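PDB 4RF6: arginine kinase from Anthopleura japonica, which catalyses phosphoryl transfer from ATP to L-arginine, yielding phosphoarginine and ADP, and carries two approximate kinase repeats in tandem in one chain. Local coordinates for residues 11-14 with 20-23; 60-65 with 202-207; 195-200 with 206-211; 15-20 with 45-50. One frame throughout, in Å; residues are numbered along the deposited sequence.

In the fold
All four contacts belong to the first of the two repeats. Contacts 1 and 4 come first along the chain: in contact 1 the N-terminal helix 7-14 meets the segment that folds back past it, and in contact 4 the intervening turn meets the Leu46-Lys49 turn at helix 40-46. Their segments overlap at Pro20, their centres are about 10 Å apart, and Phe13 O probably bonds to Ala18 N between them. Contact 2, its centre about 12 Å from that of contact 1, brings helix 57-66 against helix 200-205, joining the N-terminal and C-terminal family regions. Contact 3 ties the loops flanking helix 200-205, the centres of contacts 2 and 3 being about 11 Å apart. Contact 2 adjoins the probable substrate site.

Contact 1. Residues 11-14 with 20-23; sequences AKFK and PDPL
Where the chain turns back after the N-terminal helix 7-14, Phe13 packs on Asp21 and Pro22 at the start of a short 3-10 segment. Pro22 supplies a CH-pi contact: its CD sits over one face of the ring, 4.0 Å from the Phe13 centroid and 30° off the normal. The displacement is toward CE1, which comes within 3.5 Å of Pro22 CD. Asp21 N also lies over the face, offset toward the rim, while the Asp21 side chain passes the far end of the ring, with CB 3.6 Å from Phe13 CZ and the carboxylate oxygen OD2 3.6 Å from Phe13 CE2. The ring and carboxylate planes stand 65° apart, and the two side chains run roughly at right angles. Pro20 is marginal, approaching obliquely through CA, 4.4 Å from Phe13 CG. Phe13 reaches this place because CG lies anti to its carbonyl carbon (chi1 -67°), directing the ring outward from the helix. Leu23 N bonds to Pro20 O at 3.1 Å, a 3-10 bond that closes the turn carrying Asp21 and Pro22. Beyond the contact, Pro20 packs on helix 57-66 through Trp58 and Val65, and Phe13 reaches the same Trp58; from loops, Leu38 touches Pro20 and Leu68 touches Pro22.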
loop_
_atom_site.group_PDB
_atom_site.type_symbol
_atom_site.label_atom_id
_atom_site.label_comp_id
_atom_site.label_asym_id
_atom_site.label_seq_id
_atom_site.Cartn_x
_atom_site.Cartn_y
_atom_site.Cartn_z
ATOM N N ALA A 11 -30.503 -32.874 7.465
ATOM C CA ALA A 11 -31.759 -32.667 8.187
ATOM C C ALA A 11 -32.498 -33.970 8.528
ATOM O O ALA A 11 -33.112 -34.079 9.595
ATOM C CB ALA A 11 -32.664 -31.731 7.408
ATOM N N LYS A 12 -32.454 -34.944 7.619
ATOM C CA LYS A 12 -33.097 -36.235 7.852
ATOM C C LYS A 12 -32.544 -36.925 9.095
ATOM O O LYS A 12 -33.290 -37.513 9.882
ATOM C CB LYS A 12 -32.913 -37.162 6.651
ATOM C CG LYS A 12 -33.678 -36.763 5.405
ATOM C CD LYS A 12 -33.691 -37.918 4.413
ATOM C CE LYS A 12 -33.786 -37.424 2.977
ATOM N NZ LYS A 12 -34.154 -38.519 2.031
ATOM N N PHE A 13 -31.227 -36.863 9.258
ATOM C CA PHE A 13 -30.574 -37.483 10.401
ATOM C C PHE A 13 -30.753 -36.626 11.652
ATOM O O PHE A 13 -30.984 -37.148 12.745
ATOM C CB PHE A 13 -29.092 -37.726 10.102
ATOM C CG PHE A 13 -28.851 -38.755 9.029
ATOM C CD1 PHE A 13 -28.627 -38.372 7.713
ATOM C CD2 PHE A 13 -28.855 -40.108 9.339
ATOM C CE1 PHE A 13 -28.408 -39.317 6.724
ATOM C CE2 PHE A 13 -28.638 -41.063 8.359
ATOM C CZ PHE A 13 -28.413 -40.666 7.049
ATOM N N LYS A 14 -30.660 -35.309 11.482
ATOM C CA LYS A 14 -30.817 -34.381 12.599
ATOM C C LYS A 14 -32.220 -34.447 13.208
ATOM O O LYS A 14 -32.373 -34.463 14.428
ATOM C CB LYS A 14 -30.488 -32.946 12.171
ATOM C CG LYS A 14 -30.619 -31.924 13.295
ATOM C CD LYS A 14 -30.087 -30.566 12.879
ATOM C CE LYS A 14 -30.278 -29.531 13.983
ATOM N NZ LYS A 14 -29.037 -29.290 14.767
ATOM N N PRO A 20 -24.921 -39.225 12.198
ATOM C CA PRO A 20 -24.872 -38.747 10.813
ATOM C C PRO A 20 -24.085 -39.697 9.907
ATOM O O PRO A 20 -22.862 -39.564 9.785
ATOM C CB PRO A 20 -24.157 -37.395 10.933
ATOM C CG PRO A 20 -23.294 -37.536 12.137
ATOM C CD PRO A 20 -24.033 -38.454 13.089
ATOM N N ASP A 21 -24.791 -40.643 9.286
ATOM C CA ASP A 21 -24.208 -41.552 8.289
ATOM C C ASP A 21 -23.303 -40.910 7.212
ATOM O O ASP A 21 -22.296 -41.512 6.834
ATOM C CB ASP A 21 -25.299 -42.391 7.601
ATOM C CG ASP A 21 -25.785 -43.557 8.454
ATOM O OD1 ASP A 21 -25.134 -43.873 9.475
ATOM O OD2 ASP A 21 -26.818 -44.163 8.089
ATOM N N PRO A 22 -23.657 -39.707 6.701
ATOM C CA PRO A 22 -22.793 -39.092 5.680
ATOM C C PRO A 22 -21.338 -38.863 6.105
ATOM O O PRO A 22 -20.505 -38.577 5.249
ATOM C CB PRO A 22 -23.476 -37.751 5.411
ATOM C CG PRO A 22 -24.910 -38.022 5.661
ATOM C CD PRO A 22 -24.939 -38.983 6.816
ATOM N N LEU A 23 -21.031 -38.980 7.393
ATOM C CA LEU A 23 -19.638 -38.909 7.822
ATOM C C LEU A 23 -18.888 -40.155 7.339
ATOM O O LEU A 23 -17.660 -40.150 7.209
ATOM C CB LEU A 23 -19.534 -38.735 9.340
ATOM C CG LEU A 23 -20.054 -37.390 9.858
ATOM C CD1 LEU A 23 -19.720 -37.162 11.323
ATOM C CD2 LEU A 23 -19.510 -36.250 9.014
#

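Contact 2. Residues 60-65 with 202-207; sequences CINSGV and LEAAGI
Asn62 and Ser63 of helix 57-66 meet the last turn of helix 200-205 at Ala204 and Ala205. The polar link is one hydrogen bond, from Asn62 ND2 to the carbonyl oxygen Ala204 O at 2.7 Å. It is nearly straight, 161° at the hydrogen, and the donor lies in the carbonyl plane on a lone pair, with the acceptor close to the plane of the asparagine amide. Asn62 CG is anti to the backbone N (chi1 -169°), which swings the amide across to the neighbouring helix. Beside this bond the apolar surfaces are small and close: Ala204 CB rests 3.6 Å from Ser63 CA, and Ser63 CB is 4.2 Å from Ala205 CB. Ser63 OG turns to a different partner, the carbonyl oxygen of Phe201. One shell outward, the Ala204 carbonyl belongs to the last turn of its helix, which Gly206 closes in a Schellman motif, with Ile207 N bonded to Leu202 O at 3.0 Å and Gly206 N to Glu203 O at 3.1 Å. Tyr75, a probable substrate-binding residue, touches both Ser63 and Ala205. Helix 57-66 lies here between helix 7-14, whose Ala10 and Lys14 touch Asn62, and helix 200-205 of the C-terminal catalytic region.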
loop_
_atom_site.group_PDB
_atom_site.type_symbol
_atom_site.label_atom_id
_atom_site.label_comp_id
_atom_site.label_asym_id
_atom_site.label_seq_id
_atom_site.Cartn_x
_atom_site.Cartn_y
_atom_site.Cartn_z
ATOM N N CYS A 60 -24.083 -28.528 17.131
ATOM C CA CYS A 60 -22.648 -28.299 17.045
ATOM C C CYS A 60 -22.008 -28.949 15.823
ATOM O O CYS A 60 -21.106 -28.377 15.210
ATOM C CB CYS A 60 -21.961 -28.786 18.317
ATOM S SG CYS A 60 -22.286 -27.726 19.740
ATOM N N ILE A 61 -22.472 -30.140 15.465
ATOM C CA ILE A 61 -21.838 -30.884 14.383
ATOM C C ILE A 61 -22.486 -30.631 13.028
ATOM O O ILE A 61 -22.000 -31.126 12.012
ATOM C CB ILE A 61 -21.866 -32.404 14.641
ATOM C CG1 ILE A 61 -23.308 -32.920 14.595
ATOM C CG2 ILE A 61 -21.183 -32.742 15.971
ATOM C CD1 ILE A 61 -23.415 -34.435 14.628
ATOM N N ASN A 62 -23.575 -29.867 13.009
ATOM C CA ASN A 62 -24.381 -29.739 11.791
ATOM C C ASN A 62 -23.607 -29.290 10.552
ATOM O O ASN A 62 -23.785 -29.855 9.469
ATOM C CB ASN A 62 -25.586 -28.822 12.001
ATOM C CG ASN A 62 -26.572 -28.889 10.844
ATOM O OD1 ASN A 62 -27.029 -29.972 10.468
ATOM N ND2 ASN A 62 -26.884 -27.736 10.254
ATOM N N SER A 63 -22.755 -28.282 10.707
ATOM C CA SER A 63 -22.039 -27.732 9.557
ATOM C C SER A 63 -21.113 -28.772 8.928
ATOM O O SER A 63 -20.973 -28.834 7.700
ATOM C CB SER A 63 -21.249 -26.488 9.949
ATOM O OG SER A 63 -20.654 -25.901 8.809
ATOM N N GLY A 64 -20.498 -29.595 9.771
ATOM C CA GLY A 64 -19.582 -30.622 9.305
ATOM C C GLY A 64 -20.247 -31.785 8.588
ATOM O O GLY A 64 -19.581 -32.541 7.872
ATOM N N VAL A 65 -21.553 -31.942 8.787
ATOM C CA VAL A 65 -22.310 -32.974 8.087
ATOM C C VAL A 65 -22.895 -32.406 6.796
ATOM O O VAL A 65 -22.883 -33.065 5.751
ATOM C CB VAL A 65 -23.445 -33.541 8.955
ATOM C CG1 VAL A 65 -24.061 -34.757 8.279
ATOM C CG2 VAL A 65 -22.927 -33.915 10.336
ATOM N N LEU A 202 -21.105 -21.239 7.606
ATOM C CA LEU A 202 -21.734 -20.442 8.661
ATOM C C LEU A 202 -23.248 -20.646 8.672
ATOM O O LEU A 202 -23.881 -20.701 9.738
ATOM C CB LEU A 202 -21.409 -18.959 8.479
ATOM C CG LEU A 202 -19.924 -18.609 8.449
ATOM C CD1 LEU A 202 -19.727 -17.103 8.496
ATOM C CD2 LEU A 202 -19.193 -19.283 9.593
ATOM N N GLU A 203 -23.820 -20.757 7.477
ATOM C CA GLU A 203 -25.243 -21.055 7.328
ATOM C C GLU A 203 -25.623 -22.313 8.113
ATOM O O GLU A 203 -26.518 -22.288 8.957
ATOM C CB GLU A 203 -25.586 -21.227 5.843
ATOM C CG GLU A 203 -27.026 -21.638 5.570
ATOM C CD GLU A 203 -28.030 -20.555 5.922
ATOM O OE1 GLU A 203 -27.642 -19.369 5.996
ATOM O OE2 GLU A 203 -29.212 -20.900 6.127
ATOM N N ALA A 204 -24.920 -23.410 7.849
ATOM C CA ALA A 204 -25.228 -24.688 8.491
ATOM C C ALA A 204 -24.916 -24.686 9.991
ATOM O O ALA A 204 -25.434 -25.515 10.745
ATOM C CB ALA A 204 -24.495 -25.826 7.793
ATOM N N ALA A 205 -24.059 -23.762 10.413
ATOM C CA ALA A 205 -23.670 -23.642 11.816
ATOM C C ALA A 205 -24.737 -22.919 12.639
ATOM O O ALA A 205 -24.695 -22.935 13.875
ATOM C CB ALA A 205 -22.345 -22.915 11.926
ATOM N N GLY A 206 -25.676 -22.275 11.946
ATOM C CA GLY A 206 -26.731 -21.512 12.594
ATOM C C GLY A 206 -26.326 -20.066 12.821
ATOM O O GLY A 206 -27.035 -19.303 13.483
ATOM N N ILE A 207 -25.182 -19.687 12.255
ATOM C CA ILE A 207 -24.586 -18.372 12.498
ATOM C C ILE A 207 -25.308 -17.246 11.742
ATOM O O ILE A 207 -25.329 -16.092 12.189
ATOM C CB ILE A 207 -23.060 -18.412 12.210
ATOM C CG1 ILE A 207 -22.352 -19.198 13.319
ATOM C CG2 ILE A 207 -22.449 -17.013 12.092
ATOM C CD1 ILE A 207 -20.877 -19.493 13.044
#

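Contact 3. Residues 195-200 with 206-211; sequences FKKGDR and GINKEW
Hydrogen bonds from the Asn208 side chain to Gly198 tie together the loops that enter and leave helix 200-205. Gly198 N donates to Asn208 OD1 at 2.9 Å in a rather bent bond, while Asn208 ND2 gives a straighter one to Gly198 O, 3.0 Å long and 168° at the hydrogen. ND2 serves a second acceptor as well, Glu203 OE1 of the helix between the loops. The ND2 donor sits above the carbonyl plane of Gly198, though the Gly198 oxygen lies in the plane of the asparagine amide. Within the second loop, Lys209 NZ folds back to Gly206 O at 2.7 Å and also bonds Pro145 O.

Aromatic and apolar packing lies alongside. With chi1 near 180° (-177°) the indole of Trp211 extends away from its main-chain nitrogen and across the first loop, where Lys197 CA stands over the six-membered ring in a CH-pi contact, 3.5 Å from its centroid. Lys197 runs along the indole, its CG also touching the Asn208 amide, 3.7 Å from ND2. Phe195 meets Trp211 rim to rim, planes 72° apart, with CE1 3.5 Å from Trp211 CH2.

The acidic Glu203 probably helps to position the amide and to polarise its N-H groups. With its oxygen and nitrogen assigned to distinct partners, the amide is fixed against a flip and ties the loop before helix 200-205 to the loop after it.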
loop_
_atom_site.group_PDB
_atom_site.type_symbol
_atom_site.label_atom_id
_atom_site.label_comp_id
_atom_site.label_asym_id
_atom_site.label_seq_id
_atom_site.Cartn_x
_atom_site.Cartn_y
_atom_site.Cartn_z
ATOM N N PHE A 195 -18.385 -7.260 4.722
ATOM C CA PHE A 195 -18.661 -8.691 4.732
ATOM C C PHE A 195 -20.125 -8.916 4.386
ATOM O O PHE A 195 -20.956 -8.024 4.587
ATOM C CB PHE A 195 -18.267 -9.359 6.060
ATOM C CG PHE A 195 -19.078 -8.928 7.260
ATOM C CD1 PHE A 195 -20.179 -9.670 7.676
ATOM C CD2 PHE A 195 -18.691 -7.828 8.015
ATOM C CE1 PHE A 195 -20.904 -9.306 8.807
ATOM C CE2 PHE A 195 -19.408 -7.450 9.146
ATOM C CZ PHE A 195 -20.517 -8.190 9.541
ATOM N N LYS A 196 -20.431 -10.088 3.835
ATOM C CA LYS A 196 -21.790 -10.399 3.404
ATOM C C LYS A 196 -22.334 -11.570 4.203
ATOM O O LYS A 196 -21.649 -12.087 5.091
ATOM C CB LYS A 196 -21.818 -10.747 1.912
ATOM C CG LYS A 196 -21.155 -9.723 1.005
ATOM C CD LYS A 196 -21.164 -10.198 -0.445
ATOM C CE LYS A 196 -20.265 -9.344 -1.327
ATOM N NZ LYS A 196 -20.361 -9.757 -2.760
ATOM N N LYS A 197 -23.559 -11.989 3.879
ATOM C CA LYS A 197 -24.174 -13.145 4.530
ATOM C C LYS A 197 -23.205 -14.315 4.507
ATOM O O LYS A 197 -22.520 -14.533 3.507
ATOM C CB LYS A 197 -25.489 -13.523 3.852
ATOM C CG LYS A 197 -26.319 -14.534 4.632
ATOM C CD LYS A 197 -27.700 -14.736 4.017
ATOM C CE LYS A 197 -28.571 -15.584 4.931
ATOM N NZ LYS A 197 -29.987 -15.657 4.465
ATOM N N GLY A 198 -23.116 -15.035 5.622
ATOM C CA GLY A 198 -22.114 -16.076 5.783
ATOM C C GLY A 198 -22.287 -17.185 4.771
ATOM O O GLY A 198 -23.400 -17.430 4.311
ATOM N N ASP A 199 -21.189 -17.849 4.418
ATOM C CA ASP A 199 -21.241 -18.920 3.423
ATOM C C ASP A 199 -21.939 -20.180 3.939
ATOM O O ASP A 199 -22.496 -20.184 5.039
ATOM C CB ASP A 199 -19.843 -19.253 2.891
ATOM C CG ASP A 199 -18.880 -19.696 3.982
ATOM O OD1 ASP A 199 -19.334 -20.151 5.058
ATOM O OD2 ASP A 199 -17.655 -19.598 3.752
ATOM N N ARG A 200 -21.889 -21.248 3.144
ATOM C CA ARG A 200 -22.569 -22.497 3.481
ATOM C C ARG A 200 -22.132 -23.069 4.827
ATOM O O ARG A 200 -22.908 -23.747 5.496
ATOM C CB ARG A 200 -22.360 -23.541 2.378
ATOM C CG ARG A 200 -20.897 -23.819 2.033
ATOM C CD ARG A 200 -20.785 -24.787 0.855
ATOM N NE ARG A 200 -19.411 -24.952 0.383
ATOM C CZ ARG A 200 -18.610 -25.953 0.740
ATOM N NH1 ARG A 200 -19.034 -26.884 1.583
ATOM N NH2 ARG A 200 -17.378 -26.022 0.256
ATOM N N GLY A 206 -25.676 -22.275 11.946
ATOM C CA GLY A 206 -26.731 -21.512 12.594
ATOM C C GLY A 206 -26.326 -20.066 12.821
ATOM O O GLY A 206 -27.035 -19.303 13.483
ATOM N N ILE A 207 -25.182 -19.687 12.255
ATOM C CA ILE A 207 -24.586 -18.372 12.498
ATOM C C ILE A 207 -25.308 -17.246 11.742
ATOM O O ILE A 207 -25.329 -16.092 12.189
ATOM C CB ILE A 207 -23.060 -18.412 12.210
ATOM C CG1 ILE A 207 -22.352 -19.198 13.319
ATOM C CG2 ILE A 207 -22.449 -17.013 12.092
ATOM C CD1 ILE A 207 -20.877 -19.493 13.044
ATOM N N ASN A 208 -25.938 -17.595 10.622
ATOM C CA ASN A 208 -26.638 -16.620 9.792
ATOM C C ASN A 208 -27.998 -16.158 10.308
ATOM O O ASN A 208 -28.631 -15.317 9.672
ATOM C CB ASN A 208 -26.808 -17.156 8.366
ATOM C CG ASN A 208 -25.606 -16.873 7.487
ATOM O OD1 ASN A 208 -24.810 -15.983 7.777
ATOM N ND2 ASN A 208 -25.470 -17.634 6.403
ATOM N N LYS A 209 -28.454 -16.705 11.436
ATOM C CA LYS A 209 -29.784 -16.376 11.958
ATOM C C LYS A 209 -30.014 -14.866 12.081
ATOM O O LYS A 209 -29.117 -14.114 12.482
ATOM C CB LYS A 209 -30.056 -17.073 13.300
ATOM C CG LYS A 209 -30.226 -18.591 13.200
ATOM C CD LYS A 209 -30.883 -19.184 14.453
ATOM C CE LYS A 209 -29.991 -19.074 15.689
ATOM N NZ LYS A 209 -28.700 -19.826 15.566
ATOM N N GLU A 210 -31.222 -14.443 11.708
ATOM C CA GLU A 210 -31.644 -13.036 11.716
ATOM C C GLU A 210 -30.831 -12.086 10.826
ATOM O O GLU A 210 -30.872 -10.873 11.046
ATOM C CB GLU A 210 -31.696 -12.467 13.148
ATOM C CG GLU A 210 -32.186 -13.418 14.237
ATOM C CD GLU A 210 -33.602 -13.935 14.021
ATOM O OE1 GLU A 210 -33.959 -14.928 14.689
ATOM O OE2 GLU A 210 -34.351 -13.356 13.207
ATOM N N TRP A 211 -30.108 -12.614 9.837
ATOM C CA TRP A 211 -29.287 -11.764 8.965
ATOM C C TRP A 211 -30.101 -10.620 8.352
ATOM O O TRP A 211 -31.215 -10.838 7.876
ATOM C CB TRP A 211 -28.639 -12.580 7.841
ATOM C CG TRP A 211 -27.739 -11.745 6.992
ATOM C CD1 TRP A 211 -28.069 -11.071 5.845
ATOM C CD2 TRP A 211 -26.358 -11.462 7.240
ATOM N NE1 TRP A 211 -26.971 -10.397 5.365
ATOM C CE2 TRP A 211 -25.910 -10.618 6.205
ATOM C CE3 TRP A 211 -25.456 -11.846 8.239
ATOM C CZ2 TRP A 211 -24.597 -10.146 6.145
ATOM C CZ3 TRP A 211 -24.156 -11.380 8.175
ATOM C CH2 TRP A 211 -23.736 -10.545 7.133
#

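Contact 4. Residues 15-20 with 45-50; sequences SKNAFP and SLKNKK
The amide of Asn17 points across to the turn that follows helix 40-46, toward the carbonyl of Lys47. Its nitrogen ND2 donates to Lys47 O at 3.0 Å, almost perfectly straight at 174°. The acceptor lies in the asparagine amide plane, whereas the donor stands well above the carbonyl plane of Lys47 instead of on a lone pair. The reach comes from the first torsion, with CG of Asn17 opposite the main-chain N (chi1 -156°).

The Asn48 side chain crosses that of Asn17 at a slant, the two amide planes 57° apart. ND2 of Asn17 and OD1 of Asn48 remain 3.7 Å from each other, and a water mediates between them: it donates to Asn48 OD1 at 3.1 Å and accepts a weak bond from Asn17 ND2 at 3.4 Å. A second water lies 2.9 Å from Asn17 OD1 and 3.0 Å from Lys47 O, spanning the two oxygens. The start of the Lys47 side chain flanks the direct bond, CB being 3.9 Å from Asn17 ND2.

Asn17 itself has positive phi and ends helix 7-14 in a Schellman motif. Facing it, Lys47 and Asn48 form the middle of a type I turn from Leu46 to Lys49. Trp58 of helix 57-66 touches Asn17 and donates through NE1 to Ala18 O. At this hydrated surface, away from the annotated sites, Lys47 O is met by both Asn17 ND2 and a water, and the different partners of the amide nitrogen and oxygen probably fix its rotation, linking the end of helix 7-14 to the turn.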
loop_
_atom_site.group_PDB
_atom_site.type_symbol
_atom_site.label_atom_id
_atom_site.label_comp_id
_atom_site.label_asym_id
_atom_site.label_seq_id
_atom_site.Cartn_x
_atom_site.Cartn_y
_atom_site.Cartn_z
ATOM N N SER A 15 -33.243 -34.499 12.358
ATOM C CA SER A 15 -34.621 -34.554 12.838
ATOM C C SER A 15 -34.928 -35.861 13.573
ATOM O O SER A 15 -35.891 -35.937 14.340
ATOM C CB SER A 15 -35.598 -34.368 11.679
ATOM O OG SER A 15 -35.439 -35.391 10.714
ATOM N N LYS A 16 -34.111 -36.883 13.332
ATOM C CA LYS A 16 -34.265 -38.173 14.000
ATOM C C LYS A 16 -33.289 -38.313 15.156
ATOM O O LYS A 16 -33.340 -39.295 15.905
ATOM C CB LYS A 16 -34.055 -39.319 13.009
ATOM C CG LYS A 16 -35.218 -39.525 12.055
ATOM C CD LYS A 16 -34.949 -40.674 11.095
ATOM C CE LYS A 16 -35.053 -40.214 9.646
ATOM N NZ LYS A 16 -34.712 -41.294 8.673
ATOM N N ASN A 17 -32.408 -37.322 15.288
ATOM C CA ASN A 17 -31.342 -37.342 16.287
ATOM C C ASN A 17 -30.537 -38.638 16.183
ATOM O O ASN A 17 -30.213 -39.268 17.187
ATOM C CB ASN A 17 -31.913 -37.167 17.695
ATOM C CG ASN A 17 -30.902 -36.599 18.674
ATOM O OD1 ASN A 17 -29.982 -35.875 18.289
ATOM N ND2 ASN A 17 -31.077 -36.920 19.955
ATOM N N ALA A 18 -30.239 -39.033 14.949
ATOM C CA ALA A 18 -29.501 -40.257 14.681
ATOM C C ALA A 18 -28.076 -39.915 14.251
ATOM O O ALA A 18 -27.803 -38.786 13.831
ATOM C CB ALA A 18 -30.206 -41.070 13.608
ATOM N N PHE A 19 -27.172 -40.885 14.365
ATOM C CA PHE A 19 -25.785 -40.691 13.960
ATOM C C PHE A 19 -25.731 -40.250 12.500
ATOM O O PHE A 19 -26.428 -40.811 11.657
ATOM C CB PHE A 19 -24.985 -41.983 14.159
ATOM C CG PHE A 19 -23.526 -41.850 13.831
ATOM C CD1 PHE A 19 -23.060 -42.160 12.563
ATOM C CD2 PHE A 19 -22.626 -41.408 14.789
ATOM C CE1 PHE A 19 -21.721 -42.034 12.252
ATOM C CE2 PHE A 19 -21.282 -41.279 14.488
ATOM C CZ PHE A 19 -20.831 -41.595 13.218
ATOM N N PRO A 20 -24.921 -39.225 12.198
ATOM C CA PRO A 20 -24.872 -38.747 10.813
ATOM C C PRO A 20 -24.085 -39.697 9.907
ATOM O O PRO A 20 -22.862 -39.564 9.785
ATOM C CB PRO A 20 -24.157 -37.395 10.933
ATOM C CG PRO A 20 -23.294 -37.536 12.137
ATOM C CD PRO A 20 -24.033 -38.454 13.089
ATOM N N SER A 45 -23.436 -41.258 23.619
ATOM C CA SER A 45 -23.220 -40.701 24.953
ATOM C C SER A 45 -23.729 -39.263 25.104
ATOM O O SER A 45 -24.113 -38.846 26.199
ATOM C CB SER A 45 -21.727 -40.758 25.297
ATOM O OG SER A 45 -21.450 -40.106 26.522
ATOM N N LEU A 46 -23.741 -38.517 24.000
ATOM C CA LEU A 46 -23.970 -37.073 24.050
ATOM C C LEU A 46 -25.247 -36.589 23.348
ATOM O O LEU A 46 -25.623 -35.426 23.488
ATOM C CB LEU A 46 -22.762 -36.333 23.462
ATOM C CG LEU A 46 -21.421 -36.476 24.178
ATOM C CD1 LEU A 46 -20.348 -35.688 23.445
ATOM C CD2 LEU A 46 -21.535 -36.003 25.618
ATOM N N LYS A 47 -25.917 -37.468 22.606
ATOM C CA LYS A 47 -27.032 -37.041 21.748
ATOM C C LYS A 47 -28.261 -36.484 22.481
ATOM O O LYS A 47 -29.097 -35.815 21.866
ATOM C CB LYS A 47 -27.458 -38.171 20.807
ATOM C CG LYS A 47 -28.111 -39.350 21.508
ATOM C CD LYS A 47 -28.362 -40.487 20.531
ATOM C CE LYS A 47 -29.273 -41.539 21.141
ATOM N NZ LYS A 47 -29.451 -42.702 20.229
ATOM N N ASN A 48 -28.372 -36.747 23.782
ATOM C CA ASN A 48 -29.536 -36.292 24.545
ATOM C C ASN A 48 -29.255 -35.115 25.481
ATOM O O ASN A 48 -30.170 -34.596 26.127
ATOM C CB ASN A 48 -30.161 -37.455 25.322
ATOM C CG ASN A 48 -30.745 -38.519 24.410
ATOM O OD1 ASN A 48 -31.386 -38.207 23.405
ATOM N ND2 ASN A 48 -30.516 -39.784 24.749
ATOM N N LYS A 49 -27.992 -34.697 25.546
ATOM C CA LYS A 49 -27.588 -33.591 26.410
ATOM C C LYS A 49 -27.837 -32.236 25.752
ATOM O O LYS A 49 -27.635 -32.076 24.542
ATOM C CB LYS A 49 -26.108 -33.712 26.783
ATOM C CG LYS A 49 -25.742 -35.062 27.382
ATOM C CD LYS A 49 -24.411 -35.004 28.119
ATOM C CE LYS A 49 -24.066 -36.365 28.720
ATOM N NZ LYS A 49 -22.787 -36.318 29.483
ATOM N N LYS A 50 -28.270 -31.262 26.552
ATOM C CA LYS A 50 -28.497 -29.899 26.066
ATOM C C LYS A 50 -27.940 -28.865 27.047
ATOM O O LYS A 50 -28.078 -29.017 28.266
ATOM C CB LYS A 50 -29.993 -29.651 25.843
ATOM C CG LYS A 50 -30.612 -30.571 24.802
ATOM C CD LYS A 50 -32.083 -30.289 24.591
ATOM C CE LYS A 50 -32.678 -31.300 23.628
ATOM N NZ LYS A 50 -34.110 -31.553 23.929
HETATM O O HOH W 1 -28.025 -34.152 19.594
HETATM O O HOH W 2 -32.718 -39.637 21.055
#